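Local coordinates for arylsulfatase (Pseudoalteromonas sp. MB47, PDB 7AJ0), which probably removes sulfate groups from the algal polysaccharide fucoidan by hydrolysis, as a calcium-binding sulfatase with an unusual hexameric assembly, at residues 95-107 against 319-331. Residues are numbered along the deposited sequence; the frame is centred on the assembly and turned at random.
Sequences SMYSQPTCTSSRA and LIIFTSDNGPNED. With CA (calcium ion), chain G.
The D325 carboxylate and the R106 guanidinium meet at a steep tilt, their planes 66° apart. OD2 lies at the edge of the guanidinium, 3.0 Å from R106 NE, while NE approaches it from above the carboxylate plane; the N-H...O angle of 141° makes this hydrogen bond, part of a salt bridge, bent. The strongest polar partner of R106 is S267, outside these segments. Both oxygens of the carboxylate bind the calcium ion, unevenly, with OD2 at 2.2 Å from the metal and OD1 at 2.6 Å. OD2 is thus shared between the metal and the arginine. The N326 amide divides its ends: OD1 binds calcium, and ND2 donates in the amide plane to a lone pair of G327 O at 2.9 Å, which would restrain amide rotation. In C102, chi1 of -59° swings SG away from its own carbonyl carbon, and there it binds the calcium at 2.5 Å; D60 and D61 supply the remaining ligands. This is the metal centre of the sulfatase fold, assembled at the ends of parallel strands 53-59 and 318-324, with C102 opening helix 102-111. The sequence CTSSR fits the sulfatase C-x-S/P-x-R signature, whose cysteine is normally converted to formylglycine; the residue modelled is unmodified cysteine. Farther back, M96 CE lies 3.9 Å from T323 OG1, whose polar partner is P356; I355 of strand 354-360 touches both side chains.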
loop_
_atom_site.group_PDB
_atom_site.type_symbol
_atom_site.label_atom_id
_atom_site.label_comp_id
_atom_site.label_asym_id
_atom_site.label_seq_id
_atom_site.Cartn_x
_atom_site.Cartn_y
_atom_site.Cartn_z
ATOM N N SER A 95 -3.736 17.938 -26.981
ATOM C CA SER A 95 -2.433 17.909 -26.317
ATOM C C SER A 95 -1.958 19.328 -26.020
ATOM O O SER A 95 -0.846 19.736 -26.362
ATOM C CB SER A 95 -1.406 17.149 -27.153
ATOM O OG SER A 95 -1.582 15.750 -27.010
ATOM N N MET A 96 -2.824 20.100 -25.373
ATOM C CA MET A 96 -2.498 21.439 -24.900
ATOM C C MET A 96 -2.020 21.343 -23.458
ATOM O O MET A 96 -2.582 20.589 -22.657
ATOM C CB MET A 96 -3.723 22.344 -25.007
ATOM C CG MET A 96 -3.553 23.740 -24.442
ATOM S SD MET A 96 -2.419 24.775 -25.366
ATOM C CE MET A 96 -2.990 26.382 -24.831
ATOM N N TYR A 97 -0.981 22.110 -23.128
ATOM C CA TYR A 97 -0.295 21.952 -21.854
ATOM C C TYR A 97 -0.162 23.274 -21.120
ATOM O O TYR A 97 0.032 24.328 -21.733
ATOM C CB TYR A 97 1.103 21.333 -22.057
ATOM C CG TYR A 97 1.043 19.842 -22.248
ATOM C CD1 TYR A 97 0.974 18.990 -21.156
ATOM C CD2 TYR A 97 1.029 19.284 -23.516
ATOM C CE1 TYR A 97 0.901 17.624 -21.321
ATOM C CE2 TYR A 97 0.960 17.920 -23.691
ATOM C CZ TYR A 97 0.896 17.093 -22.589
ATOM O OH TYR A 97 0.823 15.732 -22.756
ATOM N N SER A 98 -0.267 23.193 -19.790
ATOM C CA SER A 98 -0.119 24.344 -18.911
ATOM C C SER A 98 0.951 24.051 -17.870
ATOM O O SER A 98 1.630 23.021 -17.949
ATOM C CB SER A 98 -1.446 24.665 -18.230
ATOM O OG SER A 98 -1.813 23.625 -17.336
ATOM N N GLN A 99 1.103 24.924 -16.892
ATOM C CA GLN A 99 1.908 24.641 -15.708
ATOM C C GLN A 99 1.038 23.979 -14.651
ATOM O O GLN A 99 -0.189 23.954 -14.755
ATOM C CB GLN A 99 2.535 25.926 -15.189
ATOM C CG GLN A 99 3.314 26.688 -16.248
ATOM C CD GLN A 99 4.441 25.867 -16.843
ATOM O OE1 GLN A 99 5.357 25.442 -16.136
ATOM N NE2 GLN A 99 4.374 25.631 -18.147
ATOM N N PRO A 100 1.644 23.409 -13.606
ATOM C CA PRO A 100 0.846 22.655 -12.627
ATOM C C PRO A 100 0.046 23.503 -11.646
ATOM O O PRO A 100 -0.818 22.945 -10.958
ATOM C CB PRO A 100 1.904 21.820 -11.878
ATOM C CG PRO A 100 3.124 21.860 -12.737
ATOM C CD PRO A 100 3.088 23.196 -13.412
ATOM N N THR A 101 0.288 24.812 -11.551
ATOM C CA THR A 101 -0.390 25.640 -10.563
ATOM C C THR A 101 -0.723 27.005 -11.154
ATOM O O THR A 101 -0.241 27.378 -12.226
ATOM C CB THR A 101 0.459 25.798 -9.291
ATOM O OG1 THR A 101 1.786 26.213 -9.645
ATOM C CG2 THR A 101 0.532 24.482 -8.533
ATOM N N CYS A 102 -1.549 27.757 -10.417
ATOM C CA CYS A 102 -2.184 28.954 -10.963
ATOM C C CYS A 102 -1.158 30.009 -11.358
ATOM O O CYS A 102 -1.076 30.412 -12.524
ATOM C CB CYS A 102 -3.161 29.540 -9.937
ATOM S SG CYS A 102 -4.484 28.443 -9.400
ATOM N N THR A 103 -0.383 30.491 -10.384
ATOM C CA THR A 103 0.542 31.589 -10.646
ATOM C C THR A 103 1.536 31.229 -11.740
ATOM O O THR A 103 1.898 32.076 -12.564
ATOM C CB THR A 103 1.283 31.967 -9.361
ATOM O OG1 THR A 103 0.338 32.379 -8.367
ATOM C CG2 THR A 103 2.274 33.091 -9.623
ATOM N N SER A 104 1.989 29.974 -11.764
ATOM C CA SER A 104 2.989 29.565 -12.743
ATOM C C SER A 104 2.416 29.567 -14.155
ATOM O O SER A 104 3.081 30.012 -15.098
ATOM C CB SER A 104 3.533 28.184 -12.380
ATOM O OG SER A 104 4.351 28.254 -11.225
ATOM N N SER A 105 1.185 29.082 -14.318
ATOM C CA SER A 105 0.572 29.049 -15.641
ATOM C C SER A 105 0.224 30.448 -16.135
ATOM O O SER A 105 0.338 30.737 -17.331
ATOM C CB SER A 105 -0.683 28.177 -15.612
ATOM O OG SER A 105 -0.348 26.808 -15.515
ATOM N N ARG A 106 -0.219 31.325 -15.236
ATOM C CA ARG A 106 -0.620 32.664 -15.652
ATOM C C ARG A 106 0.586 33.534 -15.970
ATOM O O ARG A 106 0.510 34.392 -16.856
ATOM C CB ARG A 106 -1.496 33.287 -14.569
ATOM C CG ARG A 106 -2.880 32.664 -14.541
ATOM C CD ARG A 106 -3.519 32.670 -13.168
ATOM N NE ARG A 106 -4.676 31.776 -13.155
ATOM C CZ ARG A 106 -5.847 32.065 -13.712
ATOM N NH1 ARG A 106 -6.024 33.229 -14.323
ATOM N NH2 ARG A 106 -6.842 31.191 -13.660
ATOM N N ALA A 107 1.704 33.320 -15.275
ATOM C CA ALA A 107 2.950 33.967 -15.666
ATOM C C ALA A 107 3.378 33.519 -17.059
ATOM O O ALA A 107 3.768 34.340 -17.897
ATOM C CB ALA A 107 4.042 33.659 -14.640
ATOM N N LEU A 319 -9.611 36.078 -33.074
ATOM C CA LEU A 319 -9.188 34.748 -32.658
ATOM C C LEU A 319 -9.673 34.508 -31.233
ATOM O O LEU A 319 -9.352 35.284 -30.327
ATOM C CB LEU A 319 -7.672 34.626 -32.749
ATOM C CG LEU A 319 -7.021 33.394 -32.124
ATOM C CD1 LEU A 319 -7.547 32.116 -32.760
ATOM C CD2 LEU A 319 -5.505 33.491 -32.253
ATOM N N ILE A 320 -10.462 33.453 -31.038
ATOM C CA ILE A 320 -10.965 33.078 -29.721
ATOM C C ILE A 320 -10.228 31.824 -29.275
ATOM O O ILE A 320 -10.264 30.794 -29.962
ATOM C CB ILE A 320 -12.483 32.848 -29.727
ATOM C CG1 ILE A 320 -13.212 34.107 -30.195
ATOM C CG2 ILE A 320 -12.963 32.447 -28.333
ATOM C CD1 ILE A 320 -14.727 33.983 -30.191
ATOM N N ILE A 321 -9.564 31.909 -28.128
ATOM C CA ILE A 321 -8.877 30.777 -27.517
ATOM C C ILE A 321 -9.546 30.499 -26.178
ATOM O O ILE A 321 -9.634 31.390 -25.323
ATOM C CB ILE A 321 -7.374 31.046 -27.340
ATOM C CG1 ILE A 321 -6.686 31.064 -28.706
ATOM C CG2 ILE A 321 -6.751 29.994 -26.433
ATOM C CD1 ILE A 321 -5.230 31.490 -28.671
ATOM N N PHE A 322 -10.026 29.272 -26.005
ATOM C CA PHE A 322 -10.639 28.815 -24.763
ATOM C C PHE A 322 -9.710 27.779 -24.145
ATOM O O PHE A 322 -9.386 26.774 -24.787
ATOM C CB PHE A 322 -12.026 28.226 -25.025
ATOM C CG PHE A 322 -12.724 27.743 -23.787
ATOM C CD1 PHE A 322 -12.480 26.474 -23.292
ATOM C CD2 PHE A 322 -13.628 28.555 -23.121
ATOM C CE1 PHE A 322 -13.119 26.027 -22.153
ATOM C CE2 PHE A 322 -14.270 28.112 -21.982
ATOM C CZ PHE A 322 -14.015 26.847 -21.497
ATOM N N THR A 323 -9.279 28.021 -22.913
ATOM C CA THR A 323 -8.295 27.147 -22.291
ATOM C C THR A 323 -8.400 27.266 -20.776
ATOM O O THR A 323 -9.214 28.024 -20.243
ATOM C CB THR A 323 -6.880 27.483 -22.782
ATOM O OG1 THR A 323 -5.948 26.514 -22.285
ATOM C CG2 THR A 323 -6.453 28.863 -22.307
ATOM N N SER A 324 -7.568 26.494 -20.087
ATOM C CA SER A 324 -7.480 26.487 -18.637
ATOM C C SER A 324 -6.054 26.824 -18.222
ATOM O O SER A 324 -5.128 26.824 -19.038
ATOM C CB SER A 324 -7.895 25.124 -18.072
ATOM O OG SER A 324 -7.678 25.066 -16.675
ATOM N N ASP A 325 -5.876 27.118 -16.935
ATOM C CA ASP A 325 -4.548 27.413 -16.415
ATOM C C ASP A 325 -3.890 26.217 -15.738
ATOM O O ASP A 325 -2.664 26.207 -15.598
ATOM C CB ASP A 325 -4.605 28.592 -15.435
ATOM C CG ASP A 325 -5.176 28.214 -14.086
ATOM O OD1 ASP A 325 -6.050 27.321 -14.019
ATOM O OD2 ASP A 325 -4.744 28.826 -13.088
ATOM N N ASN A 326 -4.657 25.213 -15.333
ATOM C CA ASN A 326 -4.093 23.977 -14.799
ATOM C C ASN A 326 -5.226 22.966 -14.658
ATOM O O ASN A 326 -6.389 23.261 -14.949
ATOM C CB ASN A 326 -3.373 24.213 -13.470
ATOM C CG ASN A 326 -4.212 24.994 -12.484
ATOM O OD1 ASN A 326 -3.947 26.167 -12.217
ATOM N ND2 ASN A 326 -5.238 24.348 -11.940
ATOM N N GLY A 327 -4.870 21.762 -14.212
ATOM C CA GLY A 327 -5.829 20.694 -14.081
ATOM C C GLY A 327 -6.715 20.860 -12.867
ATOM O O GLY A 327 -6.617 21.829 -12.103
ATOM N N PRO A 328 -7.593 19.881 -12.665
ATOM C CA PRO A 328 -8.589 20.000 -11.593
ATOM C C PRO A 328 -7.947 19.997 -10.215
ATOM O O PRO A 328 -6.974 19.283 -9.961
ATOM C CB PRO A 328 -9.482 18.769 -11.796
ATOM C CG PRO A 328 -8.590 17.770 -12.462
ATOM C CD PRO A 328 -7.644 18.567 -13.336
ATOM N N ASN A 329 -8.509 20.808 -9.322
ATOM C CA ASN A 329 -8.080 20.857 -7.926
ATOM C C ASN A 329 -8.842 19.777 -7.168
ATOM O O ASN A 329 -9.886 20.027 -6.565
ATOM C CB ASN A 329 -8.332 22.237 -7.331
ATOM C CG ASN A 329 -7.769 22.377 -5.932
ATOM O OD1 ASN A 329 -7.382 21.391 -5.306
ATOM N ND2 ASN A 329 -7.724 23.606 -5.432
ATOM N N GLU A 330 -8.312 18.553 -7.201
ATOM C CA GLU A 330 -8.967 17.450 -6.509
ATOM C C GLU A 330 -8.918 17.600 -4.994
ATOM O O GLU A 330 -9.711 16.958 -4.296
ATOM C CB GLU A 330 -8.323 16.123 -6.913
ATOM C CG GLU A 330 -8.358 15.848 -8.406
ATOM C CD GLU A 330 -8.058 14.398 -8.738
ATOM O OE1 GLU A 330 -7.163 13.809 -8.095
ATOM O OE2 GLU A 330 -8.728 13.843 -9.637
ATOM N N ASP A 331 -8.017 18.435 -4.470
ATOM C CA ASP A 331 -7.869 18.547 -3.023
ATOM C C ASP A 331 -9.101 19.156 -2.366
ATOM O O ASP A 331 -9.360 18.894 -1.186
ATOM C CB ASP A 331 -6.639 19.387 -2.677
ATOM C CG ASP A 331 -5.344 18.704 -3.056
ATOM O OD1 ASP A 331 -5.034 18.651 -4.267
ATOM O OD2 ASP A 331 -4.638 18.221 -2.143
HETATM CA CA CA G . -5.697 27.691 -11.515
#